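Local atomic coordinates of homoserine dehydrogenase (Staphylococcus aureus M1064, PDB entry 4PG7), a protein that catalyses the NAD(P)-dependent interconversion of aspartate semialdehyde and homoserine, a hydride-transfer step of the aspartate pathway of amino acid biosynthesis. Residues Q236-N241 with G277-S282; K267-G272 with H292-V297. All coordinates share one frame; numbering follows the deposited sequence.

Interaction 1: Q236-N241 with G277-S282; sequences QVIKLN and GKVNAS
Gln236 opens the contact by laying its aliphatic part against Val279: its CB lies 3.9 Å from Val279 CG2 and its CG at nearly the same distance, the two side chains running alongside each other in opposite senses. The glutamine chain is bent at chi2 (-71°), which turns the amide off toward Gly277. Its NE2 does not bond directly to the carbonyl of Gly277; a water donates to Gly277 O over 3.2 Å, but its weak bond with Gln236 NE2 is, at 2.5 Å, too short to be trusted, so the bridge is doubtful. Ile238 follows, two residues on, and divides its branches between two residues of the strand. Its CG2 meets Val279 CB at 4.0 Å, the side chains crossing at about a right angle, while its CD1 presses on Ala281 CB at 3.5 Å, closer than carbon atoms usually pack. A chi1 of 68° sets CG1 on the side flanked by both main-chain neighbours, and the extended chi2 carries CD1 out to the alanine methyl. Val243 touches both Ile238 and Ala281, and helix 220-234 adds Phe234 against Val279 and Val226 against Ala281. The loop following that helix is thereby packed on the start of strand 278-289. With no direct hydrogen bond between the segments, the contact depends on apolar packing around Ile238, with at most a doubtful water-mediated link at its more exposed, Gly277 end.

Interaction 2: K267-G272 with H292-V297; sequences KLIGKG and HQLAAV
Lys267 reaches across to the loop 292-297 and delivers its ammonium group to the backbone carbonyl of Val297, with NZ 2.7 Å from Val297 O. The nitrogen approaches from above the carbonyl plane, 46° out of it, and makes a second, weak hydrogen bond to Ala295 O. The methylene before it also lies close, Lys267 CE standing 3.3 Å from Ala295 O. A bend at chi2 (-74°) followed by two extended torsions brings the lysine end between these carbonyls. Beside this polar grip, Ile269 CD1 touches Leu294 CD1 at 4.1 Å, the two side chains meeting at an oblique angle.

The loop is shaped by bonds of its own. The backbone N of Leu294 donates to His292 ND1 over 3.1 Å, nearly straight at 165° and close to the imidazole plane, while Ala295 N bonds to His292 O and Val297 N to Leu294 O. Further out, Glu298 forms a salt bridge with Lys267 NZ, and Lys265 and Asn183 donate to the carbonyls of Ala295 and Val297, respectively. Gln293 and Val297 also meet Gln293 of the second subunit, placing this loop at the dimer interface. A buried lysine thus joins strand 264-275 to the loop, its positive charge probably offset by Glu298 and further stabilised by the carbonyl oxygens.

Overall arrangement
From the N terminus, the chain leaves helix 220-234 through 236-241, enters strand 264-275 carrying 267-272, turns back into strand 278-289 with 277-282, and then reaches the loop 292-297. Interaction 1 closes a loop across 35 intervening residues and interaction 2 one across 19. They cross rather than nest, because 267-272 lies between the two segments of interaction 1 while its partner 292-297 comes after both. The antiparallel hairpin of the two strands connects them directly: Ser282 O lies 2.8 Å from Lys271 N, a probable hydrogen bond. Their centres are about 19 Å apart. Together they attach the loop after helix 220-234 and the dimer-interface loop before strand 302-308 to one mixed sheet.

Interaction 1: Q236-N241 with G277-S282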
ATOM      1  N   GLN A 236      -7.977  -0.183  19.478  1.00 51.48           N
ATOM      2  CA  GLN A 236      -7.740  -0.701  20.816  1.00 51.94           C
ATOM      3  C   GLN A 236      -6.392  -0.217  21.273  1.00 47.90           C
ATOM      4  O   GLN A 236      -5.444  -0.200  20.504  1.00 47.18           O
ATOM      5  CB  GLN A 236      -7.717  -2.226  20.813  1.00 54.09           C
ATOM      6  CG  GLN A 236      -9.049  -2.873  20.478  1.00 58.29           C
ATOM      7  CD  GLN A 236     -10.072  -2.731  21.585  1.00 61.35           C
ATOM      8  OE1 GLN A 236     -11.201  -2.319  21.343  1.00 68.88           O
ATOM      9  NE2 GLN A 236      -9.683  -3.069  22.804  1.00 62.50           N
ATOM     10  N   VAL A 237      -6.307   0.122  22.547  1.00 46.70           N
ATOM     11  CA  VAL A 237      -5.077   0.550  23.153  1.00 44.34           C
ATOM     12  C   VAL A 237      -4.433  -0.640  23.830  1.00 43.72           C
ATOM     13  O   VAL A 237      -5.026  -1.223  24.717  1.00 45.54           O
ATOM     14  CB  VAL A 237      -5.350   1.633  24.215  1.00 44.60           C
ATOM     15  CG1 VAL A 237      -4.105   1.910  25.038  1.00 44.42           C
ATOM     16  CG2 VAL A 237      -5.868   2.907  23.559  1.00 44.45           C
ATOM     17  N   ILE A 238      -3.216  -0.986  23.429  1.00 42.70           N
ATOM     18  CA  ILE A 238      -2.420  -1.952  24.185  1.00 42.33           C
ATOM     19  C   ILE A 238      -1.179  -1.262  24.700  1.00 41.87           C
ATOM     20  O   ILE A 238      -0.783  -0.241  24.168  1.00 42.42           O
ATOM     21  CB  ILE A 238      -2.034  -3.188  23.339  1.00 42.19           C
ATOM     22  CG1 ILE A 238      -1.049  -2.834  22.217  1.00 41.89           C
ATOM     23  CG2 ILE A 238      -3.284  -3.833  22.768  1.00 42.33           C
ATOM     24  CD1 ILE A 238      -0.566  -4.043  21.438  1.00 41.50           C
ATOM     25  N   LYS A 239      -0.552  -1.836  25.719  1.00 43.97           N
ATOM     26  CA  LYS A 239       0.690  -1.294  26.257  1.00 43.84           C
ATOM     27  C   LYS A 239       1.889  -1.929  25.566  1.00 43.60           C
ATOM     28  O   LYS A 239       1.810  -3.076  25.096  1.00 39.88           O
ATOM     29  CB  LYS A 239       0.758  -1.584  27.758  1.00 48.90           C
ATOM     30  CG  LYS A 239      -0.363  -0.952  28.586  1.00 50.51           C
ATOM     31  CD  LYS A 239      -0.343  -1.467  30.028  1.00 53.02           C
ATOM     32  N   LEU A 240       3.012  -1.210  25.526  1.00 41.03           N
ATOM     33  CA  LEU A 240       4.226  -1.756  24.961  1.00 41.82           C
ATOM     34  C   LEU A 240       4.570  -3.106  25.591  1.00 42.67           C
ATOM     35  O   LEU A 240       5.004  -4.019  24.894  1.00 42.17           O
ATOM     36  CB  LEU A 240       5.401  -0.788  25.103  1.00 43.24           C
ATOM     37  CG  LEU A 240       6.762  -1.218  24.527  1.00 42.17           C
ATOM     38  CD1 LEU A 240       6.659  -1.578  23.048  1.00 42.09           C
ATOM     39  CD2 LEU A 240       7.792  -0.102  24.735  1.00 41.96           C
ATOM     40  N   ASN A 241       4.391  -3.240  26.897  1.00 43.70           N
ATOM     41  CA  ASN A 241       4.783  -4.477  27.551  1.00 46.38           C
ATOM     42  C   ASN A 241       3.790  -5.628  27.336  1.00 43.52           C
ATOM     43  O   ASN A 241       4.082  -6.735  27.709  1.00 42.51           O
ATOM     44  CB  ASN A 241       5.104  -4.256  29.040  1.00 51.19           C
ATOM     45  CG  ASN A 241       3.906  -3.800  29.836  1.00 57.14           C
ATOM     46  OD1 ASN A 241       2.784  -3.795  29.335  1.00 61.37           O
ATOM     47  ND2 ASN A 241       4.137  -3.414  31.089  1.00 63.10           N
ATOM     48  N   GLY A 277     -12.842  -9.572  21.004  1.00 67.66           N
ATOM     49  CA  GLY A 277     -12.629  -8.362  21.802  1.00 67.73           C
ATOM     50  C   GLY A 277     -11.198  -8.070  22.257  1.00 63.64           C
ATOM     51  O   GLY A 277     -10.961  -7.011  22.841  1.00 66.87           O
ATOM     52  N   LYS A 278     -10.244  -8.967  21.985  1.00 57.63           N
ATOM     53  CA  LYS A 278      -8.859  -8.817  22.491  1.00 55.53           C
ATOM     54  C   LYS A 278      -7.782  -8.848  21.390  1.00 51.37           C
ATOM     55  O   LYS A 278      -7.893  -9.587  20.416  1.00 49.51           O
ATOM     56  CB  LYS A 278      -8.555  -9.908  23.511  1.00 56.38           C
ATOM     57  N   VAL A 279      -6.733  -8.048  21.567  1.00 49.42           N
ATOM     58  CA  VAL A 279      -5.593  -8.023  20.653  1.00 44.54           C
ATOM     59  C   VAL A 279      -4.459  -8.882  21.205  1.00 41.24           C
ATOM     60  O   VAL A 279      -4.023  -8.674  22.326  1.00 40.09           O
ATOM     61  CB  VAL A 279      -5.066  -6.578  20.462  1.00 45.79           C
ATOM     62  CG1 VAL A 279      -3.841  -6.545  19.538  1.00 43.50           C
ATOM     63  CG2 VAL A 279      -6.168  -5.663  19.934  1.00 46.35           C
ATOM     64  N   ASN A 280      -3.982  -9.840  20.423  1.00 38.04           N
ATOM     65  CA  ASN A 280      -2.730 -10.526  20.722  1.00 39.13           C
ATOM     66  C   ASN A 280      -1.632  -9.948  19.837  1.00 34.67           C
ATOM     67  O   ASN A 280      -1.703 -10.049  18.616  1.00 31.83           O
ATOM     68  CB  ASN A 280      -2.849 -12.026  20.456  1.00 42.56           C
ATOM     69  CG  ASN A 280      -3.815 -12.699  21.393  1.00 47.71           C
ATOM     70  OD1 ASN A 280      -4.635 -13.499  20.963  1.00 55.12           O
ATOM     71  ND2 ASN A 280      -3.732 -12.374  22.686  1.00 48.69           N
ATOM     72  N   ALA A 281      -0.631  -9.345  20.458  1.00 33.46           N
ATOM     73  CA  ALA A 281       0.395  -8.598  19.725  1.00 31.37           C
ATOM     74  C   ALA A 281       1.772  -9.166  20.003  1.00 30.46           C
ATOM     75  O   ALA A 281       2.069  -9.524  21.129  1.00 28.21           O
ATOM     76  CB  ALA A 281       0.352  -7.139  20.118  1.00 31.35           C
ATOM     77  N   SER A 282       2.613  -9.232  18.967  1.00 29.36           N
ATOM     78  CA  SER A 282       3.952  -9.790  19.090  1.00 28.94           C
ATOM     79  C   SER A 282       4.921  -9.262  18.050  1.00 28.75           C
ATOM     80  O   SER A 282       4.527  -8.773  16.991  1.00 26.99           O
ATOM     81  CB  SER A 282       3.910 -11.316  18.964  1.00 29.82           C
ATOM     82  OG  SER A 282       3.258 -11.705  17.763  1.00 31.10           O
TER
HETATM   83  O   HOH W   1      -8.312  -5.166  23.000  1.00 57.96           O

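Interaction 2: K267-G272 with H292-V297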
ATOM      1  N   LYS A 267      11.914 -13.528   8.697  1.00 21.46           N
ATOM      2  CA  LYS A 267      11.744 -12.079   8.842  1.00 22.67           C
ATOM      3  C   LYS A 267      11.437 -11.801  10.296  1.00 22.98           C
ATOM      4  O   LYS A 267      10.894 -12.667  10.999  1.00 23.42           O
ATOM      5  CB  LYS A 267      10.568 -11.549   7.980  1.00 22.22           C
ATOM      6  CG  LYS A 267      10.629 -11.939   6.501  1.00 22.84           C
ATOM      7  CD  LYS A 267      11.680 -11.145   5.752  1.00 23.03           C
ATOM      8  CE  LYS A 267      11.700 -11.525   4.286  1.00 25.55           C
ATOM      9  NZ  LYS A 267      12.699 -10.718   3.553  1.00 27.40           N
ATOM     10  N   LEU A 268      11.758 -10.591  10.746  1.00 23.45           N
ATOM     11  CA  LEU A 268      11.257 -10.112  12.023  1.00 24.12           C
ATOM     12  C   LEU A 268       9.877  -9.540  11.750  1.00 24.47           C
ATOM     13  O   LEU A 268       9.752  -8.509  11.061  1.00 25.91           O
ATOM     14  CB  LEU A 268      12.158  -9.062  12.638  1.00 24.19           C
ATOM     15  CG  LEU A 268      11.723  -8.584  14.042  1.00 24.63           C
ATOM     16  CD1 LEU A 268      11.973  -9.669  15.072  1.00 25.59           C
ATOM     17  CD2 LEU A 268      12.447  -7.315  14.446  1.00 24.80           C
ATOM     18  N   ILE A 269       8.854 -10.205  12.273  1.00 23.66           N
ATOM     19  CA  ILE A 269       7.457  -9.853  12.015  1.00 24.96           C
ATOM     20  C   ILE A 269       6.786  -9.286  13.265  1.00 25.50           C
ATOM     21  O   ILE A 269       6.873  -9.872  14.346  1.00 25.73           O
ATOM     22  CB  ILE A 269       6.673 -11.075  11.561  1.00 26.04           C
ATOM     23  CG1 ILE A 269       7.226 -11.614  10.218  1.00 25.33           C
ATOM     24  CG2 ILE A 269       5.166 -10.792  11.433  1.00 27.50           C
ATOM     25  CD1 ILE A 269       7.042 -10.693   9.058  1.00 25.74           C
ATOM     26  N   GLY A 270       6.152  -8.128  13.105  1.00 24.88           N
ATOM     27  CA  GLY A 270       5.303  -7.549  14.123  1.00 24.78           C
ATOM     28  C   GLY A 270       3.888  -7.858  13.710  1.00 26.68           C
ATOM     29  O   GLY A 270       3.482  -7.625  12.554  1.00 26.50           O
ATOM     30  N   LYS A 271       3.139  -8.435  14.633  1.00 27.44           N
ATOM     31  CA  LYS A 271       1.849  -9.036  14.314  1.00 28.52           C
ATOM     32  C   LYS A 271       0.836  -8.581  15.338  1.00 29.70           C
ATOM     33  O   LYS A 271       1.140  -8.536  16.534  1.00 30.45           O
ATOM     34  CB  LYS A 271       2.018 -10.540  14.396  1.00 29.54           C
ATOM     35  CG  LYS A 271       0.887 -11.352  13.881  1.00 32.43           C
ATOM     36  CD  LYS A 271       1.368 -12.753  13.482  1.00 34.44           C
ATOM     37  CE  LYS A 271       1.755 -13.633  14.658  1.00 34.61           C
ATOM     38  NZ  LYS A 271       2.388 -14.911  14.164  1.00 35.75           N
ATOM     39  N   GLY A 272      -0.365  -8.271  14.872  1.00 29.67           N
ATOM     40  CA  GLY A 272      -1.496  -8.051  15.754  1.00 32.15           C
ATOM     41  C   GLY A 272      -2.695  -8.830  15.262  1.00 33.89           C
ATOM     42  O   GLY A 272      -3.093  -8.691  14.097  1.00 34.13           O
ATOM     43  N   HIS A 292       4.658 -15.930  -0.149  1.00 26.59           N
ATOM     44  CA  HIS A 292       3.900 -14.849   0.483  1.00 26.33           C
ATOM     45  C   HIS A 292       4.503 -13.498   0.073  1.00 27.35           C
ATOM     46  O   HIS A 292       5.729 -13.348   0.000  1.00 24.12           O
ATOM     47  CB  HIS A 292       3.965 -14.998   2.004  1.00 26.17           C
ATOM     48  CG  HIS A 292       2.901 -14.253   2.739  1.00 26.52           C
ATOM     49  ND1 HIS A 292       2.998 -12.909   3.030  1.00 26.47           N
ATOM     50  CD2 HIS A 292       1.707 -14.656   3.239  1.00 26.40           C
ATOM     51  CE1 HIS A 292       1.924 -12.521   3.696  1.00 26.86           C
ATOM     52  NE2 HIS A 292       1.114 -13.558   3.811  1.00 26.47           N
ATOM     53  N   GLN A 293       3.647 -12.510  -0.143  1.00 27.05           N
ATOM     54  CA  GLN A 293       4.093 -11.170  -0.506  1.00 27.64           C
ATOM     55  C   GLN A 293       5.151 -10.624   0.452  1.00 27.70           C
ATOM     56  O   GLN A 293       6.082  -9.955   0.022  1.00 25.18           O
ATOM     57  CB  GLN A 293       2.891 -10.217  -0.638  1.00 29.94           C
ATOM     58  CG  GLN A 293       2.942  -9.149  -1.727  1.00 31.79           C
ATOM     59  CD  GLN A 293       3.474  -9.555  -3.097  1.00 30.97           C
ATOM     60  OE1 GLN A 293       3.010 -10.505  -3.725  1.00 30.34           O
ATOM     61  NE2 GLN A 293       4.431  -8.763  -3.591  1.00 31.60           N
ATOM     62  N   LEU A 294       5.039 -10.907   1.751  1.00 27.91           N
ATOM     63  CA  LEU A 294       6.025 -10.441   2.720  1.00 27.54           C
ATOM     64  C   LEU A 294       7.392 -11.042   2.554  1.00 27.39           C
ATOM     65  O   LEU A 294       8.386 -10.420   2.943  1.00 30.59           O
ATOM     66  CB  LEU A 294       5.574 -10.667   4.161  1.00 28.02           C
ATOM     67  CG  LEU A 294       4.606  -9.676   4.757  1.00 28.27           C
ATOM     68  CD1 LEU A 294       4.240 -10.127   6.163  1.00 29.49           C
ATOM     69  CD2 LEU A 294       5.152  -8.263   4.782  1.00 27.63           C
ATOM     70  N   ALA A 295       7.464 -12.259   2.016  1.00 26.40           N
ATOM     71  CA  ALA A 295       8.723 -12.928   1.890  1.00 26.54           C
ATOM     72  C   ALA A 295       9.679 -12.130   1.002  1.00 27.24           C
ATOM     73  O   ALA A 295      10.891 -12.250   1.152  1.00 28.33           O
ATOM     74  CB  ALA A 295       8.548 -14.338   1.345  1.00 26.30           C
ATOM     75  N   ALA A 296       9.141 -11.350   0.069  1.00 27.63           N
ATOM     76  CA  ALA A 296       9.961 -10.667  -0.942  1.00 27.03           C
ATOM     77  C   ALA A 296      10.456  -9.289  -0.487  1.00 24.36           C
ATOM     78  O   ALA A 296      11.248  -8.677  -1.179  1.00 23.62           O
ATOM     79  CB  ALA A 296       9.171 -10.507  -2.228  1.00 29.18           C
ATOM     80  N   VAL A 297      10.040  -8.844   0.692  1.00 23.25           N
ATOM     81  CA  VAL A 297      10.392  -7.534   1.209  1.00 24.43           C
ATOM     82  C   VAL A 297      11.797  -7.575   1.839  1.00 24.84           C
ATOM     83  O   VAL A 297      11.999  -8.170   2.907  1.00 25.36           O
ATOM     84  CB  VAL A 297       9.351  -7.078   2.236  1.00 24.30           C
ATOM     85  CG1 VAL A 297       9.709  -5.727   2.824  1.00 23.43           C
ATOM     86  CG2 VAL A 297       7.975  -7.014   1.575  1.00 26.61           C
TER